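Side-chain contacts in A putative transcriptional regulator (Rhodococcus sp., PDB 2HKU), which probably binds DNA as a TetR-family transcriptional regulator, with a helix-turn-helix domain joined to an all-helical C-terminal domain: residues Asp133-Arg136 against Thr137-Ser141; Leu201-Glu205 against Thr206-Thr210; Lys63-Leu66 against Phe67-Ala71. One frame throughout, in Å; residues are numbered along the deposited sequence.

Contact 1 (Asp133-Arg136 against Thr137-Ser141); sequences DTLR and TLHSS
Thr137 and Ser140 fold their hydroxyls back onto Asp133 and Arg136, each bonding the carbonyl four residues earlier. In Thr137 the hydroxyl lies beside the backbone N and anti to the carbonyl carbon (chi1 -61°), which brings OG1 to 3.0 Å from Asp133 O. The amide of Thr137 bonds the same oxygen from the opposite face of the carbonyl plane. Ser140 repeats the scheme, its OG giving a hydrogen bond of 3.1 Å to Arg136 O while Ser140 N supplies the second donor. Such i to i-4 hydroxyl bonds are a familiar feature of threonine and serine within helices, here in helix 125-152.

The inner side of the helix is turned differently. The imidazole of His139 sets a face over Leu135 O, with CG 3.3 Å from that oxygen; the approach of ND1 has too poor an angle for a hydrogen bond. Its CE1 comes 4.4 Å from Leu135 CD2, and Gln178 of the second subunit packs on both residues. Replacing His139 by an alanine would remove the ring lying over Leu135 O and is likely to leave Gln178 of the second subunit with less to pack against. Leu138 lays CG 3.4 Å from Thr134 O and packs on Trp169 and Phe173 of helix 161-181. Thr134 OG1 turns to Leu130 O instead.

Chemically, the two doubly gripped carbonyls let exposed hydroxyls satisfy themselves on their own backbone, while leucines and the imidazole are left to meet neighbouring helices and the partner subunit.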
# COMPACT_ATOMS: atom_id res chain seq x y z
N ASP A 133 -10.28 12.54 -5.11
CA ASP A 133 -10.06 13.13 -6.37
C ASP A 133 -8.71 12.73 -6.95
O ASP A 133 -8.63 12.53 -8.12
CB ASP A 133 -10.12 14.67 -6.34
CG ASP A 133 -11.60 15.23 -6.39
OD1 ASP A 133 -12.56 14.46 -6.63
OD2 ASP A 133 -11.73 16.45 -6.17
N THR A 134 -7.68 12.71 -6.10
CA THR A 134 -6.26 12.40 -6.45
C THR A 134 -6.17 10.99 -6.98
O THR A 134 -5.63 10.75 -8.01
CB THR A 134 -5.26 12.70 -5.26
OG1 THR A 134 -5.37 14.09 -4.89
CG2 THR A 134 -3.73 12.38 -5.62
N LEU A 135 -6.83 10.05 -6.31
CA LEU A 135 -6.91 8.68 -6.74
C LEU A 135 -7.59 8.50 -8.06
O LEU A 135 -7.11 7.75 -8.86
CB LEU A 135 -7.67 7.74 -5.73
CG LEU A 135 -6.96 7.19 -4.52
CD1 LEU A 135 -7.94 6.24 -3.61
CD2 LEU A 135 -5.69 6.43 -4.97
N ARG A 136 -8.76 9.12 -8.27
CA ARG A 136 -9.41 8.99 -9.58
C ARG A 136 -8.51 9.52 -10.68
O ARG A 136 -8.51 8.96 -11.78
CB ARG A 136 -10.64 9.89 -9.60
CG ARG A 136 -11.81 9.20 -8.89
CD ARG A 136 -13.12 10.15 -8.75
NE ARG A 136 -14.25 9.34 -8.20
CZ ARG A 136 -14.94 8.39 -8.82
NH1 ARG A 136 -14.66 8.00 -10.06
NH2 ARG A 136 -15.97 7.78 -8.17
N THR A 137 -7.82 10.62 -10.42
CA THR A 137 -6.92 11.26 -11.46
C THR A 137 -5.73 10.35 -11.77
O THR A 137 -5.32 10.26 -12.94
CB THR A 137 -6.37 12.62 -10.97
OG1 THR A 137 -7.46 13.55 -10.73
CG2 THR A 137 -5.36 13.32 -12.03
N LEU A 138 -5.09 9.75 -10.72
CA LEU A 138 -4.00 8.77 -10.95
C LEU A 138 -4.54 7.64 -11.81
O LEU A 138 -3.91 7.22 -12.78
CB LEU A 138 -3.47 8.18 -9.63
CG LEU A 138 -2.74 9.09 -8.65
CD1 LEU A 138 -2.28 8.49 -7.31
CD2 LEU A 138 -1.43 9.64 -9.46
N HIS A 139 -5.73 7.13 -11.46
CA HIS A 139 -6.30 6.00 -12.20
C HIS A 139 -6.73 6.34 -13.66
O HIS A 139 -6.44 5.56 -14.60
CB HIS A 139 -7.54 5.45 -11.43
CG HIS A 139 -7.19 4.74 -10.13
ND1 HIS A 139 -8.06 4.66 -9.07
CD2 HIS A 139 -6.11 4.00 -9.78
CE1 HIS A 139 -7.51 3.94 -8.09
NE2 HIS A 139 -6.35 3.50 -8.51
N SER A 140 -7.29 7.53 -13.86
CA SER A 140 -7.55 8.05 -15.26
C SER A 140 -6.23 8.19 -16.00
O SER A 140 -6.11 7.83 -17.18
CB SER A 140 -8.25 9.45 -15.21
OG SER A 140 -9.53 9.16 -14.71
N SER A 141 -5.28 8.76 -15.31
CA SER A 141 -4.02 9.01 -15.91
C SER A 141 -3.41 7.67 -16.40
O SER A 141 -2.77 7.64 -17.45
CB SER A 141 -3.07 9.80 -14.99
OG SER A 141 -2.43 8.88 -14.08

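Contact 2 (Leu201-Glu205 against Thr206-Thr210); sequences LQIPE and TVRNT
Ile203 and Pro204 meet Val207 and Arg208 at the start of the short C-terminal helix 205-209, where Pro204 occupies the N-cap position. The chain leaves helix 190-201 at Gln202, whose positive phi breaks the helical path, and enters helix 205-209 just after Pro204.

The apolar contacts join Ile203 and Pro204 to Val207. With CG1 of Ile203 beside the backbone N (chi1 -60°), CG2 lies anti to it and comes 3.7 Å from Val207 CG1; the two side chains cross at about a right angle. The same Ile203 CG2 lies 3.3 Å from Arg208 CG, so the arginine chain runs close against the isoleucine. The other methyl of Val207, CG2, rests 3.9 Å from Pro204 CB. Ile203 also packs on Leu150 of helix 125-152 and Thr96 of helix 92-104, while Trp155 borders Pro204, which places the turn against the body of the C-terminal domain.

Among the polar contacts, the backbone bond from Arg208 N to Pro204 O closes the first turn of the helix. That from Asn209 N to Glu205 O is weak. The chain of Arg208 bends at chi3 (-63°), bringing NH1 round to Ile203 O at the guanidinium edge; the hydrogen bond is bent, and its length of 2.5 Å is doubtful in detail. Further on, Thr210 OG1 turns back to Thr206 O, which also accepts from Thr210 N, and Arg208 O is held by Thr91 OG1, tying the last turn to the region before helix 92-104.

The charged groups are arranged less directly. Glu205 passes Arg208 at a slant, its carboxylate plane only 10° from that of the guanidinium, yet Glu205 OE1 remains 4.7 Å from Arg208 NH2. The nearer meeting is of the Glu205 methylene CG with Arg208 NH2, 3.4 Å, and one guanidinium face lies over Glu205 CA.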
# COMPACT_ATOMS: atom_id res chain seq x y z
N LEU A 201 1.83 -7.35 -15.59
CA LEU A 201 1.42 -6.88 -16.93
C LEU A 201 1.58 -7.98 -17.99
O LEU A 201 0.82 -8.02 -18.95
CB LEU A 201 2.24 -5.66 -17.32
CG LEU A 201 1.97 -4.43 -16.43
CD1 LEU A 201 2.94 -3.32 -16.70
CD2 LEU A 201 0.52 -3.99 -16.70
N GLN A 202 2.58 -8.86 -17.77
CA GLN A 202 2.96 -9.99 -18.67
C GLN A 202 2.87 -9.52 -20.16
O GLN A 202 1.95 -9.87 -20.87
CB GLN A 202 2.05 -11.17 -18.37
CG GLN A 202 2.70 -12.54 -18.54
CD GLN A 202 3.99 -12.69 -17.68
OE1 GLN A 202 5.11 -12.59 -18.21
NE2 GLN A 202 3.83 -12.90 -16.35
N ILE A 203 3.78 -8.64 -20.55
CA ILE A 203 3.75 -7.94 -21.82
C ILE A 203 4.56 -8.83 -22.77
O ILE A 203 5.77 -9.02 -22.50
CB ILE A 203 4.52 -6.60 -21.75
CG1 ILE A 203 3.95 -5.65 -20.70
CG2 ILE A 203 4.54 -5.89 -23.16
CD1 ILE A 203 4.73 -4.36 -20.58
N PRO A 204 3.92 -9.37 -23.84
CA PRO A 204 4.63 -10.14 -24.88
C PRO A 204 5.89 -9.49 -25.39
O PRO A 204 5.97 -8.25 -25.57
CB PRO A 204 3.59 -10.31 -25.98
CG PRO A 204 2.23 -10.36 -25.24
CD PRO A 204 2.45 -9.31 -24.10
N GLU A 205 6.91 -10.33 -25.64
CA GLU A 205 8.21 -9.82 -26.06
C GLU A 205 8.11 -8.90 -27.30
O GLU A 205 8.83 -7.92 -27.40
CB GLU A 205 9.23 -10.95 -26.27
CG GLU A 205 10.64 -10.49 -26.03
CD GLU A 205 11.70 -11.51 -26.48
OE1 GLU A 205 11.41 -12.74 -26.44
OE2 GLU A 205 12.83 -11.06 -26.89
N THR A 206 7.20 -9.23 -28.21
CA THR A 206 7.03 -8.54 -29.51
C THR A 206 6.49 -7.10 -29.31
O THR A 206 7.07 -6.09 -29.82
CB THR A 206 6.22 -9.40 -30.53
OG1 THR A 206 4.95 -9.80 -29.97
CG2 THR A 206 7.01 -10.68 -30.91
N VAL A 207 5.43 -7.02 -28.49
CA VAL A 207 4.96 -5.74 -27.89
C VAL A 207 6.07 -4.96 -27.20
O VAL A 207 6.21 -3.78 -27.45
CB VAL A 207 3.80 -5.98 -26.93
CG1 VAL A 207 3.23 -4.63 -26.41
CG2 VAL A 207 2.73 -6.85 -27.60
N ARG A 208 6.91 -5.60 -26.36
CA ARG A 208 7.97 -4.89 -25.64
C ARG A 208 8.99 -4.29 -26.56
O ARG A 208 9.65 -3.30 -26.23
CB ARG A 208 8.69 -5.78 -24.61
CG ARG A 208 7.81 -6.37 -23.51
CD ARG A 208 8.62 -6.79 -22.23
NE ARG A 208 9.61 -7.85 -22.46
CZ ARG A 208 9.37 -9.17 -22.49
NH1 ARG A 208 8.15 -9.67 -22.29
NH2 ARG A 208 10.37 -10.00 -22.72
N ASN A 209 9.20 -4.93 -27.70
CA ASN A 209 10.27 -4.50 -28.65
C ASN A 209 9.86 -3.40 -29.60
O ASN A 209 10.71 -2.67 -30.13
CB ASN A 209 10.78 -5.69 -29.47
CG ASN A 209 11.41 -6.73 -28.61
OD1 ASN A 209 12.20 -6.41 -27.71
ND2 ASN A 209 11.05 -8.01 -28.85
N THR A 210 8.56 -3.28 -29.83
CA THR A 210 8.02 -2.08 -30.49
C THR A 210 8.53 -0.69 -29.99
O THR A 210 8.48 -0.30 -28.80
CB THR A 210 6.54 -2.16 -30.51
OG1 THR A 210 6.19 -3.54 -30.72
CG2 THR A 210 5.96 -1.24 -31.61

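Contact 3 (Lys63-Leu66 against Phe67-Ala71); sequences KERL and FVEVA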
# COMPACT_ATOMS: atom_id res chain seq x y z
N LYS A 63 -2.77 22.13 9.79
CA LYS A 63 -1.59 21.37 9.40
C LYS A 63 -1.98 20.16 8.53
O LYS A 63 -1.29 19.86 7.57
CB LYS A 63 -0.80 20.92 10.64
CG LYS A 63 0.62 20.54 10.35
CD LYS A 63 1.25 19.90 11.57
CE LYS A 63 2.42 18.98 11.16
NZ LYS A 63 3.16 18.44 12.35
N GLU A 64 -3.05 19.46 8.92
CA GLU A 64 -3.47 18.19 8.31
C GLU A 64 -3.85 18.47 6.87
O GLU A 64 -3.52 17.74 5.95
CB GLU A 64 -4.69 17.61 9.09
CG GLU A 64 -4.32 17.06 10.47
CD GLU A 64 -3.92 18.15 11.51
OE1 GLU A 64 -4.66 19.15 11.62
OE2 GLU A 64 -2.87 18.02 12.21
N ARG A 65 -4.52 19.60 6.66
CA ARG A 65 -4.87 19.96 5.35
C ARG A 65 -3.66 20.36 4.46
O ARG A 65 -3.60 19.95 3.31
CB ARG A 65 -5.86 21.10 5.34
CG ARG A 65 -6.14 21.52 3.93
CD ARG A 65 -7.44 22.29 3.92
NE ARG A 65 -8.52 21.58 3.24
CZ ARG A 65 -8.77 21.67 1.94
NH1 ARG A 65 -9.80 21.00 1.43
NH2 ARG A 65 -8.01 22.42 1.15
N LEU A 66 -2.74 21.15 4.99
CA LEU A 66 -1.41 21.30 4.29
C LEU A 66 -0.75 19.95 3.92
O LEU A 66 -0.34 19.78 2.79
CB LEU A 66 -0.44 22.19 5.07
CG LEU A 66 0.97 22.54 4.48
CD1 LEU A 66 0.93 23.15 3.11
CD2 LEU A 66 1.72 23.44 5.43
N PHE A 67 -0.69 18.99 4.87
CA PHE A 67 -0.07 17.72 4.67
C PHE A 67 -0.79 16.96 3.54
O PHE A 67 -0.13 16.46 2.63
CB PHE A 67 -0.19 16.82 5.93
CG PHE A 67 0.54 15.51 5.77
CD1 PHE A 67 1.95 15.49 5.79
CD2 PHE A 67 -0.13 14.39 5.47
CE1 PHE A 67 2.65 14.33 5.62
CE2 PHE A 67 0.54 13.18 5.34
CZ PHE A 67 1.91 13.13 5.40
N VAL A 68 -2.13 16.84 3.62
CA VAL A 68 -2.81 16.12 2.56
C VAL A 68 -2.63 16.84 1.19
O VAL A 68 -2.43 16.17 0.15
CB VAL A 68 -4.35 15.83 2.94
CG1 VAL A 68 -5.06 15.19 1.75
CG2 VAL A 68 -4.41 14.96 4.16
N GLU A 69 -2.75 18.17 1.14
CA GLU A 69 -2.60 18.80 -0.17
C GLU A 69 -1.20 18.54 -0.72
O GLU A 69 -1.05 18.20 -1.89
CB GLU A 69 -2.80 20.31 -0.11
CG GLU A 69 -4.24 20.66 -0.05
CD GLU A 69 -4.44 22.13 -0.17
OE1 GLU A 69 -3.58 22.86 -0.74
OE2 GLU A 69 -5.47 22.54 0.32
N VAL A 70 -0.18 18.71 0.13
CA VAL A 70 1.21 18.42 -0.27
C VAL A 70 1.37 16.99 -0.80
O VAL A 70 2.11 16.75 -1.83
CB VAL A 70 2.18 18.69 0.95
CG1 VAL A 70 3.52 18.02 0.80
CG2 VAL A 70 2.32 20.21 1.23
N ALA A 71 0.71 16.03 -0.10
CA ALA A 71 0.84 14.62 -0.43
C ALA A 71 0.20 14.30 -1.78
O ALA A 71 0.78 13.63 -2.60
CB ALA A 71 0.24 13.73 0.71
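Arg65 reaches along one turn of helix 63-87 to meet Glu69 in a salt bridge. From CB the chain sets out anti to the backbone N (chi1 176°), and CG comes 3.8 Å from Glu69 OE2. CD runs past the same oxygen at 4.1 Å. A bend at chi3 (-111°) then turns the guanidinium, whose NE has a long, weak ion pair with Glu126. At the end of the chain, NH2 lies 2.7 Å from Glu69 OE2, with the guanidinium and carboxylate planes almost perpendicular, 89° apart; within the pair only NH2 and OE2 come that close.

This is an i to i+4 salt bridge on the helix that follows the predicted helix-turn-helix of the TetR-type DNA-binding domain. Glu69 OE1 holds a second salt bridge, to Arg22 of helix 21-36, and the carboxylate thereby links two helices of that domain.

Beside this pair, Leu66 CD1 touches Val70 CG2 at 3.8 Å, the two side chains crossing at a slant and both packing on Ala29. Phe67 leads its ring away to an edge-to-face stack with Phe33.

In the fold
Spread along the molecule, the three contacts follow the chain in the order 3, 1, 2. Contacts 2 and 3 lie on opposite sides of the chain's centre, their centres about 39 Å apart. Contact 1 is closer to the middle, with centres about 18 Å from contact 3 and 25 Å from contact 2. No pair touches, but nearest atoms of contacts 1 and 3 are about 6 Å apart, and helix 63-87 bridges them: it carries contact 3 and, further along, packs Leu76 on Thr134 and Thr137. Helix 125-152 similarly runs from contact 1 to Leu150, which packs on Ile203 of contact 2. A 1,2-ethanediol hydrogen-bonded to Ser141 OG probably came from the crystallisation liquor.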